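PDB 5GN1: ATP-dependent helicase FUN30 from Saccharomyces cerevisiae S288c, which uses ATP hydrolysis to remodel nucleosomes, promotes DNA end resection at double-strand breaks and is required for heterochromatin organization. Local coordinates for residues I278-Q290 / E316-A328. Residues are numbered along the deposited sequence; the frame is centred on the assembly and turned at random.
Sequences IFDQSFNPHDDRQ and EEKIHQLAKNKLA
In the second RecA-like lobe of this SNF2-family ATPase, the loop leaving strand 275-278 and the start of helix 285-292 pack on the end of helix 315-322 and the extended chain after it; Phe283 meets Ala323 where the chain leaves helix 315-322. The phenyl ring carries Ala323 CA over one face, a CH-pi contact 4.1 Å from the centroid, while Ile319 CG2 lies at its edge and Leu322 CB reaches CE1. Val347 of helix 345-359 also touches this ring. From there the backbones of 283-285 and 323-325 run side by side: Lys324 N gives a weak hydrogen bond to Phe283 O (3.2 Å), and a water donates to both Phe283 O and Lys324 O. Asn284 is the N-cap of helix 285-292, its OD1 accepting from His286 N at 3.1 Å with the donor well above the carbonyl plane. With CG anti to the backbone N (chi1 -177°), the same amide also faces Lys326: ND2 donates to Lys326 O (3.2 Å, 150° at the hydrogen), an oxygen close to the plane of the Asn284 amide, and OD1 takes a weak bond from Lys326 N. An alanine here is likely to leave His286 N without its capping acceptor and Lys326 N and O without their side-chain partners, freeing the chain at Lys326 from the helix start. Pro285 CD adds an apolar contact with Ala323 CB at 3.9 Å. Nearer the sheet, the side chain of Gln281 slides past Ile319, CG to CG2 3.9 Å, and crosses that of His320 at about a right angle. Beyond it, Glu316 reaches back to a salt bridge with Lys186 and a hydrogen bond from Thr311 N.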
ATOM      1  N   ILE A 278       5.008  -0.158 -10.734  1.00 19.32           N
ATOM      2  CA  ILE A 278       4.026   0.692 -10.067  1.00 20.16           C
ATOM      3  C   ILE A 278       3.175  -0.265  -9.246  1.00 22.19           C
ATOM      4  O   ILE A 278       2.358  -1.008  -9.800  1.00 21.08           O
ATOM      5  CB  ILE A 278       3.185   1.484 -11.071  1.00 22.14           C
ATOM      6  CG1 ILE A 278       4.079   2.281 -12.015  1.00 20.89           C
ATOM      7  CG2 ILE A 278       2.228   2.435 -10.349  1.00 20.98           C
ATOM      8  CD1 ILE A 278       4.838   3.361 -11.328  1.00 22.26           C
ATOM      9  N   PHE A 279       3.410  -0.309  -7.928  1.00 20.59           N
ATOM     10  CA  PHE A 279       2.713  -1.312  -7.130  1.00 19.38           C
ATOM     11  C   PHE A 279       1.225  -1.005  -7.061  1.00 23.78           C
ATOM     12  O   PHE A 279       0.399  -1.926  -7.013  1.00 25.46           O
ATOM     13  CB  PHE A 279       3.320  -1.400  -5.737  1.00 17.74           C
ATOM     14  CG  PHE A 279       2.890  -2.614  -4.956  1.00 19.79           C
ATOM     15  CD1 PHE A 279       3.557  -3.826  -5.106  1.00 21.27           C
ATOM     16  CD2 PHE A 279       1.831  -2.542  -4.058  1.00 23.39           C
ATOM     17  CE1 PHE A 279       3.162  -4.949  -4.388  1.00 24.30           C
ATOM     18  CE2 PHE A 279       1.442  -3.657  -3.322  1.00 21.81           C
ATOM     19  CZ  PHE A 279       2.111  -4.861  -3.488  1.00 21.73           C
ATOM     20  N   ASP A 280       0.866   0.273  -7.102  1.00 23.17           N
ATOM     21  CA  ASP A 280      -0.531   0.685  -7.061  1.00 24.62           C
ATOM     22  C   ASP A 280      -0.621   2.009  -7.796  1.00 25.34           C
ATOM     23  O   ASP A 280       0.205   2.900  -7.576  1.00 26.24           O
ATOM     24  CB  ASP A 280      -1.038   0.803  -5.612  1.00 26.45           C
ATOM     25  CG  ASP A 280      -0.086   1.602  -4.718  1.00 28.77           C
ATOM     26  OD1 ASP A 280      -0.184   2.850  -4.718  1.00 26.36           O
ATOM     27  OD2 ASP A 280       0.772   0.975  -4.037  1.00 26.52           O
ATOM     28  N   GLN A 281      -1.583   2.121  -8.698  1.00 29.04           N
ATOM     29  CA  GLN A 281      -1.535   3.275  -9.573  1.00 30.54           C
ATOM     30  C   GLN A 281      -2.150   4.496  -8.900  1.00 32.27           C
ATOM     31  O   GLN A 281      -2.903   4.399  -7.931  1.00 31.61           O
ATOM     32  CB  GLN A 281      -2.239   2.976 -10.894  1.00 36.71           C
ATOM     33  CG  GLN A 281      -3.725   2.775 -10.762  1.00 36.91           C
ATOM     34  CD  GLN A 281      -4.330   2.138 -12.001  1.00 44.52           C
ATOM     35  OE1 GLN A 281      -5.146   1.212 -11.895  1.00 49.14           O
ATOM     36  NE2 GLN A 281      -3.926   2.617 -13.179  1.00 40.46           N
ATOM     37  N   SER A 282      -1.786   5.658  -9.416  1.00 25.58           N
ATOM     38  CA  SER A 282      -2.382   6.914  -9.016  1.00 29.48           C
ATOM     39  C   SER A 282      -3.586   7.228  -9.897  1.00 32.68           C
ATOM     40  O   SER A 282      -3.647   6.831 -11.066  1.00 30.53           O
ATOM     41  CB  SER A 282      -1.354   8.044  -9.116  1.00 34.40           C
ATOM     42  OG  SER A 282      -1.954   9.300  -8.864  1.00 36.84           O
ATOM     43  N   PHE A 283      -4.558   7.945  -9.320  1.00 37.24           N
ATOM     44  CA  PHE A 283      -5.686   8.407 -10.122  1.00 35.38           C
ATOM     45  C   PHE A 283      -5.281   9.512 -11.086  1.00 31.81           C
ATOM     46  O   PHE A 283      -6.011   9.767 -12.047  1.00 35.29           O
ATOM     47  CB  PHE A 283      -6.831   8.891  -9.227  1.00 34.47           C
ATOM     48  CG  PHE A 283      -8.116   9.177  -9.978  1.00 29.53           C
ATOM     49  CD1 PHE A 283      -8.961   8.140 -10.355  1.00 39.42           C
ATOM     50  CD2 PHE A 283      -8.484  10.481 -10.291  1.00 42.22           C
ATOM     51  CE1 PHE A 283     -10.149   8.396 -11.046  1.00 38.13           C
ATOM     52  CE2 PHE A 283      -9.667  10.745 -10.976  1.00 33.73           C
ATOM     53  CZ  PHE A 283     -10.498   9.699 -11.351  1.00 34.56           C
ATOM     54  N   ASN A 284      -4.136  10.162 -10.859  1.00 34.12           N
ATOM     55  CA  ASN A 284      -3.575  11.107 -11.815  1.00 30.68           C
ATOM     56  C   ASN A 284      -2.398  10.452 -12.533  1.00 31.26           C
ATOM     57  O   ASN A 284      -1.343  10.250 -11.915  1.00 27.43           O
ATOM     58  CB  ASN A 284      -3.129  12.392 -11.121  1.00 32.03           C
ATOM     59  CG  ASN A 284      -2.610  13.447 -12.101  1.00 36.19           C
ATOM     60  OD1 ASN A 284      -2.616  13.240 -13.319  1.00 38.48           O
ATOM     61  ND2 ASN A 284      -2.162  14.585 -11.568  1.00 37.44           N
ATOM     62  N   PRO A 285      -2.531  10.097 -13.810  1.00 33.02           N
ATOM     63  CA  PRO A 285      -1.419   9.434 -14.515  1.00 35.02           C
ATOM     64  C   PRO A 285      -0.132  10.237 -14.551  1.00 32.20           C
ATOM     65  O   PRO A 285       0.935   9.641 -14.736  1.00 30.00           O
ATOM     66  CB  PRO A 285      -1.982   9.222 -15.929  1.00 38.09           C
ATOM     67  CG  PRO A 285      -3.475   9.103 -15.711  1.00 39.81           C
ATOM     68  CD  PRO A 285      -3.797  10.027 -14.564  1.00 36.96           C
ATOM     69  N   HIS A 286      -0.192  11.560 -14.400  1.00 31.89           N
ATOM     70  CA  HIS A 286       1.026  12.365 -14.400  1.00 35.80           C
ATOM     71  C   HIS A 286       1.975  11.946 -13.283  1.00 33.18           C
ATOM     72  O   HIS A 286       3.201  12.001 -13.447  1.00 28.34           O
ATOM     73  CB  HIS A 286       0.651  13.841 -14.270  1.00 32.87           C
ATOM     74  CG  HIS A 286       1.821  14.757 -14.104  1.00 36.70           C
ATOM     75  ND1 HIS A 286       2.624  15.138 -15.158  1.00 46.11           N
ATOM     76  CD2 HIS A 286       2.319  15.376 -13.007  1.00 36.73           C
ATOM     77  CE1 HIS A 286       3.569  15.950 -14.715  1.00 40.54           C
ATOM     78  NE2 HIS A 286       3.407  16.109 -13.414  1.00 43.48           N
ATOM     79  N   ASP A 287       1.422  11.522 -12.143  1.00 33.34           N
ATOM     80  CA  ASP A 287       2.247  11.084 -11.021  1.00 28.32           C
ATOM     81  C   ASP A 287       3.029   9.820 -11.357  1.00 24.29           C
ATOM     82  O   ASP A 287       4.213   9.716 -11.028  1.00 26.42           O
ATOM     83  CB  ASP A 287       1.377  10.839  -9.791  1.00 29.80           C
ATOM     84  CG  ASP A 287       0.701  12.100  -9.296  1.00 36.26           C
ATOM     85  OD1 ASP A 287       1.197  13.204  -9.609  1.00 39.27           O
ATOM     86  OD2 ASP A 287      -0.320  11.975  -8.586  1.00 38.13           O
ATOM     87  N   ASP A 288       2.385   8.850 -12.006  1.00 26.14           N
ATOM     88  CA  ASP A 288       3.074   7.607 -12.339  1.00 24.95           C
ATOM     89  C   ASP A 288       4.040   7.783 -13.504  1.00 29.02           C
ATOM     90  O   ASP A 288       5.010   7.022 -13.615  1.00 27.11           O
ATOM     91  CB  ASP A 288       2.071   6.502 -12.664  1.00 23.92           C
ATOM     92  CG  ASP A 288       1.270   6.062 -11.448  1.00 32.42           C
ATOM     93  OD1 ASP A 288       1.703   6.356 -10.313  1.00 30.48           O
ATOM     94  OD2 ASP A 288       0.200   5.428 -11.634  1.00 32.59           O
ATOM     95  N   ARG A 289       3.815   8.803 -14.319  1.00 28.66           N
ATOM     96  CA  ARG A 289       4.724   9.117 -15.399  1.00 29.61           C
ATOM     97  C   ARG A 289       5.952   9.782 -14.772  1.00 23.50           C
ATOM     98  O   ARG A 289       7.047   9.459 -15.108  1.00 26.35           O
ATOM     99  CB  ARG A 289       4.072   9.981 -16.471  1.00 33.62           C
ATOM    100  CG  ARG A 289       3.137   9.208 -17.387  1.00 42.62           C
ATOM    101  CD  ARG A 289       2.293  10.052 -18.343  1.00 45.82           C
ATOM    102  NE  ARG A 289       1.077   9.329 -18.715  1.00 49.08           N
ATOM    103  CZ  ARG A 289       0.133   9.771 -19.537  1.00 51.07           C
ATOM    104  NH1 ARG A 289       0.236  10.945 -20.114  1.00 47.85           N
ATOM    105  NH2 ARG A 289      -0.927   9.030 -19.763  1.00 46.15           N
ATOM    106  N   GLN A 290       5.737  10.695 -13.856  1.00 24.55           N
ATOM    107  CA  GLN A 290       6.829  11.342 -13.133  1.00 28.73           C
ATOM    108  C   GLN A 290       7.690  10.324 -12.395  1.00 26.79           C
ATOM    109  O   GLN A 290       8.918  10.435 -12.391  1.00 27.40           O
ATOM    110  CB  GLN A 290       6.281  12.373 -12.146  1.00 30.23           C
ATOM    111  CG  GLN A 290       5.960  13.727 -12.774  1.00 33.59           C
ATOM    112  CD  GLN A 290       7.213  14.462 -13.210  1.00 42.87           C
ATOM    113  OE1 GLN A 290       7.828  14.128 -14.227  1.00 43.65           O
ATOM    114  NE2 GLN A 290       7.613  15.452 -12.428  1.00 42.29           N
ATOM    115  N   GLU A 316      -9.381  -1.322  -8.633  1.00 26.18           N
ATOM    116  CA  GLU A 316      -8.214  -0.875  -9.394  1.00 26.72           C
ATOM    117  C   GLU A 316      -8.497  -0.868 -10.891  1.00 28.52           C
ATOM    118  O   GLU A 316      -7.956  -0.035 -11.621  1.00 28.60           O
ATOM    119  CB  GLU A 316      -7.007  -1.761  -9.081  1.00 27.56           C
ATOM    120  CG  GLU A 316      -6.478  -1.577  -7.646  1.00 25.60           C
ATOM    121  CD  GLU A 316      -5.111  -2.231  -7.420  1.00 30.73           C
ATOM    122  OE1 GLU A 316      -4.797  -3.226  -8.104  1.00 28.47           O
ATOM    123  OE2 GLU A 316      -4.346  -1.724  -6.569  1.00 29.76           O
ATOM    124  N   GLU A 317      -9.345  -1.787 -11.361  1.00 26.57           N
ATOM    125  CA  GLU A 317      -9.777  -1.742 -12.753  1.00 33.98           C
ATOM    126  C   GLU A 317     -10.551  -0.461 -13.049  1.00 35.02           C
ATOM    127  O   GLU A 317     -10.317   0.188 -14.073  1.00 29.76           O
ATOM    128  CB  GLU A 317     -10.608  -2.986 -13.082  1.00 31.94           C
ATOM    129  CG  GLU A 317      -9.789  -4.274 -13.055  1.00 33.21           C
ATOM    130  CD  GLU A 317     -10.557  -5.499 -13.546  1.00 40.89           C
ATOM    131  OE1 GLU A 317     -11.409  -6.030 -12.800  1.00 36.46           O
ATOM    132  OE2 GLU A 317     -10.319  -5.917 -14.696  1.00 49.97           O
ATOM    133  N   LYS A 318     -11.461  -0.063 -12.145  1.00 29.94           N
ATOM    134  CA  LYS A 318     -12.206   1.181 -12.335  1.00 28.88           C
ATOM    135  C   LYS A 318     -11.283   2.388 -12.310  1.00 33.94           C
ATOM    136  O   LYS A 318     -11.471   3.345 -13.074  1.00 31.89           O
ATOM    137  CB  LYS A 318     -13.278   1.322 -11.252  1.00 30.41           C
ATOM    138  CG  LYS A 318     -14.276   0.191 -11.238  1.00 33.92           C
ATOM    139  CD  LYS A 318     -14.903   0.048 -12.597  1.00 41.01           C
ATOM    140  CE  LYS A 318     -15.254  -1.397 -12.900  1.00 41.93           C
ATOM    141  NZ  LYS A 318     -15.811  -1.507 -14.275  1.00 49.43           N
ATOM    142  N   ILE A 319     -10.290   2.375 -11.421  1.00 31.18           N
ATOM    143  CA  ILE A 319      -9.358   3.496 -11.354  1.00 30.39           C
ATOM    144  C   ILE A 319      -8.511   3.572 -12.623  1.00 34.43           C
ATOM    145  O   ILE A 319      -8.241   4.663 -13.139  1.00 37.70           O
ATOM    146  CB  ILE A 319      -8.505   3.384 -10.075  1.00 30.58           C
ATOM    147  CG1 ILE A 319      -9.388   3.701  -8.863  1.00 29.89           C
ATOM    148  CG2 ILE A 319      -7.270   4.307 -10.137  1.00 31.91           C
ATOM    149  CD1 ILE A 319      -8.710   3.497  -7.531  1.00 27.65           C
ATOM    150  N   HIS A 320      -8.103   2.422 -13.163  1.00 35.23           N
ATOM    151  CA  HIS A 320      -7.349   2.427 -14.417  1.00 39.40           C
ATOM    152  C   HIS A 320      -8.171   3.020 -15.561  1.00 40.75           C
ATOM    153  O   HIS A 320      -7.643   3.775 -16.385  1.00 38.13           O
ATOM    154  CB  HIS A 320      -6.903   1.003 -14.759  1.00 38.20           C
ATOM    155  CG  HIS A 320      -6.008   0.913 -15.960  1.00 44.07           C
ATOM    156  ND1 HIS A 320      -4.894   1.709 -16.125  1.00 48.47           N
ATOM    157  CD2 HIS A 320      -6.062   0.114 -17.054  1.00 45.73           C
ATOM    158  CE1 HIS A 320      -4.303   1.410 -17.268  1.00 45.41           C
ATOM    159  NE2 HIS A 320      -4.993   0.446 -17.852  1.00 49.38           N
ATOM    160  N   GLN A 321      -9.470   2.693 -15.622  1.00 39.95           N
ATOM    161  CA  GLN A 321     -10.321   3.173 -16.713  1.00 42.87           C
ATOM    162  C   GLN A 321     -10.538   4.676 -16.644  1.00 40.53           C
ATOM    163  O   GLN A 321     -10.542   5.355 -17.675  1.00 43.34           O
ATOM    164  CB  GLN A 321     -11.683   2.475 -16.682  1.00 42.80           C
ATOM    165  CG  GLN A 321     -11.676   0.998 -17.014  1.00 48.70           C
ATOM    166  CD  GLN A 321     -12.912   0.277 -16.488  1.00 54.19           C
ATOM    167  OE1 GLN A 321     -13.995   0.870 -16.357  1.00 56.22           O
ATOM    168  NE2 GLN A 321     -12.747  -1.000 -16.154  1.00 49.29           N
ATOM    169  N   LEU A 322     -10.751   5.208 -15.441  1.00 38.05           N
ATOM    170  CA  LEU A 322     -11.243   6.567 -15.256  1.00 38.25           C
ATOM    171  C   LEU A 322     -10.165   7.570 -14.885  1.00 41.32           C
ATOM    172  O   LEU A 322     -10.468   8.765 -14.787  1.00 41.09           O
ATOM    173  CB  LEU A 322     -12.330   6.581 -14.182  1.00 39.14           C
ATOM    174  CG  LEU A 322     -13.639   5.926 -14.625  1.00 47.32           C
ATOM    175  CD1 LEU A 322     -14.378   5.416 -13.416  1.00 41.12           C
ATOM    176  CD2 LEU A 322     -14.489   6.920 -15.408  1.00 41.36           C
ATOM    177  N   ALA A 323      -8.928   7.121 -14.667  1.00 41.52           N
ATOM    178  CA  ALA A 323      -7.858   8.028 -14.267  1.00 42.41           C
ATOM    179  C   ALA A 323      -7.690   9.137 -15.299  1.00 43.94           C
ATOM    180  O   ALA A 323      -7.765   8.900 -16.508  1.00 45.61           O
ATOM    181  CB  ALA A 323      -6.544   7.255 -14.092  1.00 39.98           C
ATOM    182  N   LYS A 324      -7.521  10.352 -14.818  1.00 44.43           N
ATOM    183  CA  LYS A 324      -7.359  11.439 -15.756  1.00 49.16           C
ATOM    184  C   LYS A 324      -6.111  12.264 -15.604  1.00 44.94           C
ATOM    185  O   LYS A 324      -5.875  12.854 -14.585  1.00 45.73           O
ATOM    186  CB  LYS A 324      -8.541  12.386 -15.628  1.00 56.57           C
ATOM    187  CG  LYS A 324      -9.828  11.836 -16.049  1.00 66.07           C
ATOM    188  CD  LYS A 324     -10.960  12.774 -15.890  1.00 68.74           C
ATOM    189  CE  LYS A 324     -12.194  12.218 -16.328  1.00 73.40           C
ATOM    190  NZ  LYS A 324     -13.325  13.067 -16.179  1.00 78.16           N
ATOM    191  N   ASN A 325      -5.475  12.399 -16.750  1.00 51.61           N
ATOM    192  CA  ASN A 325      -4.183  13.074 -16.860  1.00 47.15           C
ATOM    193  C   ASN A 325      -4.360  14.588 -16.725  1.00 47.95           C
ATOM    194  O   ASN A 325      -5.122  15.196 -17.484  1.00 49.84           O
ATOM    195  CB  ASN A 325      -3.549  12.711 -18.204  1.00 43.84           C
ATOM    196  CG  ASN A 325      -2.122  13.197 -18.338  1.00 45.76           C
ATOM    197  OD1 ASN A 325      -1.419  13.406 -17.349  1.00 44.65           O
ATOM    198  ND2 ASN A 325      -1.684  13.375 -19.576  1.00 49.65           N
ATOM    199  N   LYS A 326      -3.652  15.197 -15.767  1.00 43.37           N
ATOM    200  CA  LYS A 326      -3.807  16.605 -15.411  1.00 46.31           C
ATOM    201  C   LYS A 326      -2.544  17.107 -14.715  1.00 50.41           C
ATOM    202  O   LYS A 326      -1.761  16.321 -14.172  1.00 47.03           O
ATOM    203  CB  LYS A 326      -5.014  16.813 -14.485  1.00 52.92           C
ATOM    204  CG  LYS A 326      -4.644  16.727 -13.020  1.00 46.00           C
ATOM    205  CD  LYS A 326      -5.768  16.241 -12.156  1.00 54.20           C
ATOM    206  CE  LYS A 326      -6.802  17.267 -11.989  1.00 49.06           C
ATOM    207  NZ  LYS A 326      -7.628  16.961 -10.819  1.00 50.36           N
ATOM    208  N   LEU A 327      -2.339  18.430 -14.729  1.00 58.30           N
ATOM    209  CA  LEU A 327      -1.311  19.063 -13.908  1.00 51.14           C
ATOM    210  C   LEU A 327      -1.935  19.696 -12.669  1.00 54.60           C
ATOM    211  O   LEU A 327      -3.049  20.222 -12.719  1.00 52.72           O
ATOM    212  CB  LEU A 327      -0.533  20.129 -14.686  1.00 56.60           C
ATOM    213  CG  LEU A 327       0.514  20.892 -13.846  1.00 60.37           C
ATOM    214  CD1 LEU A 327       1.661  19.974 -13.383  1.00 57.38           C
ATOM    215  CD2 LEU A 327       1.058  22.144 -14.542  1.00 55.19           C
ATOM    216  N   ALA A 328      -1.197  19.654 -11.561  1.00 57.09           N
ATOM    217  CA  ALA A 328      -1.645  20.183 -10.283  1.00 56.53           C
ATOM    218  C   ALA A 328      -1.542  21.705 -10.242  1.00 57.69           C
ATOM    219  O   ALA A 328      -0.760  22.328 -10.967  1.00 57.93           O
ATOM    220  CB  ALA A 328      -0.828  19.587  -9.137  1.00 60.31           C
TER
HETATM  221  O   HOH W   1      -7.014  12.786 -11.970  1.00 45.91           O